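Local coordinates for Galactose/lactose metabolism regulatory protein GAL80 (Saccharomyces cerevisiae, PDB 3BTV) that binds the transcriptional activator GAL4 and blocks activation of the lactose and galactose metabolic genes when no inducing sugar is present, at residues 301-309 with 317-325. The protein carries 1 engineered substitution. Residues are numbered along the deposited sequence; the frame is centred on the assembly and turned at random.
Sequences GTKRDLKLE and ISNLVLYYS. Engineered in segment 301-309: R304 (natural residue Gly).
The Y323 ring meets K307 at its edge, with CB of K307 in the ring plane 4.0 Å from CE2 and O of D305 near that plane, 3.6 Å from CD2, while on one face CG1 of V321 sits 3.3 Å above the plane, offset toward the rim. CG of Y323 lies beside its own backbone N (chi1 -49°), which sends the ring along the strand to reach K307, whose CE comes 3.4 Å from the phenol OH. Bends at the far end of the lysine chain then carry NZ away to a salt bridge with D298. With an alanine at Y323, the aliphatic part of K307 is likely to lose its flank and CG1 of V321 the ring packed over it. One residue further along, the Y324 ring has CG of R304 at its edge, near its plane; the guanidinium of this engineered arginine, turned 42° from the ring, gives NH1 to the backbone O of Y172 and makes a cation-pi contact with the same residue. The two strands form an antiparallel beta hairpin within the large mixed sheet of the C-terminal domain, 305-310 pairing also with 295-301 and 319-324 with 352-356. Paired backbone bonds tie D305 to Y323 and K307 to V321. A classic beta bulge follows, where O of E309 takes N of S318 at 2.9 Å and, weakly, N of N319. On the face toward helix 159-169, CD1 of L320 touches CG of L306 at 3.6 Å, and CD2 of L308 meets CG2 of I317 at 3.5 Å. On the opposite face, ND2 of N319 gives a weak, long bond to OE1 of E309, the two side chains lying alongside.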
# COMPACT_ATOMS: atom_id res chain seq x y z
N GLY B 301 -1.45 14.35 -6.67
CA GLY B 301 -2.41 15.44 -6.83
C GLY B 301 -3.00 15.46 -8.23
O GLY B 301 -2.51 14.78 -9.11
N THR B 302 -4.06 16.23 -8.43
CA THR B 302 -4.64 16.32 -9.77
C THR B 302 -3.76 17.14 -10.70
O THR B 302 -3.85 16.98 -11.91
CB THR B 302 -6.04 16.95 -9.75
OG1 THR B 302 -6.00 18.18 -9.04
CG2 THR B 302 -7.04 16.00 -9.05
N LYS B 303 -2.92 18.01 -10.14
CA LYS B 303 -2.03 18.85 -10.95
C LYS B 303 -0.55 18.45 -10.92
O LYS B 303 0.13 18.54 -11.93
CB LYS B 303 -2.11 20.32 -10.52
CG LYS B 303 -3.45 20.99 -10.81
CD LYS B 303 -3.46 22.39 -10.24
CE LYS B 303 -4.88 22.88 -9.99
NZ LYS B 303 -5.68 23.04 -11.23
N ARG B 304 -0.07 18.05 -9.75
CA ARG B 304 1.33 17.66 -9.58
C ARG B 304 1.41 16.54 -8.57
O ARG B 304 0.48 16.34 -7.78
CB ARG B 304 2.17 18.83 -9.05
CG ARG B 304 2.35 20.00 -10.01
CD ARG B 304 3.38 20.98 -9.42
NE ARG B 304 3.61 22.13 -10.29
CZ ARG B 304 2.76 23.14 -10.44
NH1 ARG B 304 1.61 23.17 -9.76
NH2 ARG B 304 3.05 24.14 -11.26
N ASP B 305 2.53 15.82 -8.60
CA ASP B 305 2.82 14.85 -7.56
C ASP B 305 3.90 15.40 -6.65
O ASP B 305 4.78 16.16 -7.09
CB ASP B 305 3.32 13.53 -8.14
CG ASP B 305 2.20 12.74 -8.82
OD1 ASP B 305 1.02 13.14 -8.71
OD2 ASP B 305 2.52 11.72 -9.46
N LEU B 306 3.83 15.01 -5.38
CA LEU B 306 4.80 15.42 -4.38
C LEU B 306 5.32 14.15 -3.73
O LEU B 306 4.54 13.25 -3.44
CB LEU B 306 4.07 16.28 -3.34
CG LEU B 306 4.78 16.93 -2.18
CD1 LEU B 306 3.93 18.10 -1.70
CD2 LEU B 306 4.91 15.90 -1.09
N LYS B 307 6.61 14.07 -3.52
CA LYS B 307 7.22 12.93 -2.86
C LYS B 307 8.24 13.37 -1.79
O LYS B 307 9.13 14.20 -2.05
CB LYS B 307 7.90 12.02 -3.88
CG LYS B 307 8.66 10.85 -3.25
CD LYS B 307 9.81 10.39 -4.15
CE LYS B 307 9.30 9.59 -5.34
NZ LYS B 307 8.56 8.36 -4.90
N LEU B 308 8.09 12.84 -0.59
CA LEU B 308 9.07 13.07 0.48
C LEU B 308 9.79 11.76 0.72
O LEU B 308 9.14 10.72 0.82
CB LEU B 308 8.37 13.50 1.77
CG LEU B 308 7.72 14.88 1.79
CD1 LEU B 308 6.32 14.81 2.40
CD2 LEU B 308 8.58 15.88 2.54
N GLU B 309 11.11 11.78 0.80
CA GLU B 309 11.86 10.55 1.09
C GLU B 309 12.88 10.78 2.17
O GLU B 309 13.28 11.92 2.42
CB GLU B 309 12.64 10.05 -0.12
CG GLU B 309 11.95 10.02 -1.44
CD GLU B 309 12.97 9.81 -2.55
OE1 GLU B 309 14.01 10.52 -2.53
OE2 GLU B 309 12.74 8.94 -3.42
N ILE B 317 12.84 12.73 7.36
CA ILE B 317 12.64 13.20 5.98
C ILE B 317 13.85 14.02 5.58
O ILE B 317 14.29 14.90 6.33
CB ILE B 317 11.36 14.04 5.82
CG1 ILE B 317 10.14 13.17 6.08
CG2 ILE B 317 11.29 14.64 4.41
CD1 ILE B 317 10.04 12.00 5.14
N SER B 318 14.39 13.73 4.41
CA SER B 318 15.62 14.37 3.99
C SER B 318 15.55 14.86 2.54
O SER B 318 16.50 15.42 2.02
CB SER B 318 16.80 13.41 4.16
OG SER B 318 16.72 12.34 3.24
N ASN B 319 14.40 14.66 1.89
CA ASN B 319 14.25 15.08 0.50
C ASN B 319 12.79 15.32 0.12
O ASN B 319 11.91 14.53 0.46
CB ASN B 319 14.86 14.02 -0.41
CG ASN B 319 15.18 14.56 -1.78
OD1 ASN B 319 15.68 15.68 -1.92
ND2 ASN B 319 14.92 13.76 -2.80
N LEU B 320 12.53 16.44 -0.57
CA LEU B 320 11.20 16.74 -1.12
C LEU B 320 11.27 16.99 -2.63
O LEU B 320 12.06 17.82 -3.12
CB LEU B 320 10.57 17.95 -0.42
CG LEU B 320 9.28 18.55 -1.03
CD1 LEU B 320 8.11 17.59 -0.94
CD2 LEU B 320 8.94 19.84 -0.32
N VAL B 321 10.44 16.27 -3.37
CA VAL B 321 10.41 16.37 -4.82
C VAL B 321 9.00 16.67 -5.33
O VAL B 321 8.03 16.05 -4.90
CB VAL B 321 10.89 15.06 -5.47
CG1 VAL B 321 11.06 15.26 -6.97
CG2 VAL B 321 12.22 14.60 -4.85
N LEU B 322 8.91 17.60 -6.28
CA LEU B 322 7.65 17.93 -6.94
C LEU B 322 7.79 17.69 -8.43
O LEU B 322 8.78 18.10 -9.04
CB LEU B 322 7.31 19.40 -6.74
CG LEU B 322 6.65 19.80 -5.43
CD1 LEU B 322 6.74 21.30 -5.32
CD2 LEU B 322 5.20 19.32 -5.44
N TYR B 323 6.75 17.09 -9.00
CA TYR B 323 6.77 16.67 -10.40
C TYR B 323 5.53 17.15 -11.10
O TYR B 323 4.41 16.94 -10.62
CB TYR B 323 6.72 15.15 -10.54
CG TYR B 323 7.68 14.34 -9.71
CD1 TYR B 323 8.83 13.82 -10.28
CD2 TYR B 323 7.38 14.01 -8.40
CE1 TYR B 323 9.69 13.04 -9.55
CE2 TYR B 323 8.23 13.21 -7.66
CZ TYR B 323 9.39 12.73 -8.24
OH TYR B 323 10.27 11.95 -7.52
N TYR B 324 5.74 17.75 -12.27
CA TYR B 324 4.66 18.21 -13.14
C TYR B 324 4.85 17.63 -14.53
O TYR B 324 5.99 17.40 -14.97
CB TYR B 324 4.68 19.74 -13.23
CG TYR B 324 3.87 20.24 -14.41
CD1 TYR B 324 2.50 20.41 -14.32
CD2 TYR B 324 4.49 20.54 -15.62
CE1 TYR B 324 1.76 20.86 -15.41
CE2 TYR B 324 3.76 20.99 -16.71
CZ TYR B 324 2.40 21.15 -16.59
OH TYR B 324 1.68 21.60 -17.68
N SER B 325 3.75 17.41 -15.25
CA SER B 325 3.85 16.94 -16.63
C SER B 325 2.85 17.60 -17.59
O SER B 325 1.76 18.02 -17.18
CB SER B 325 3.71 15.42 -16.69
OG SER B 325 2.44 15.01 -16.20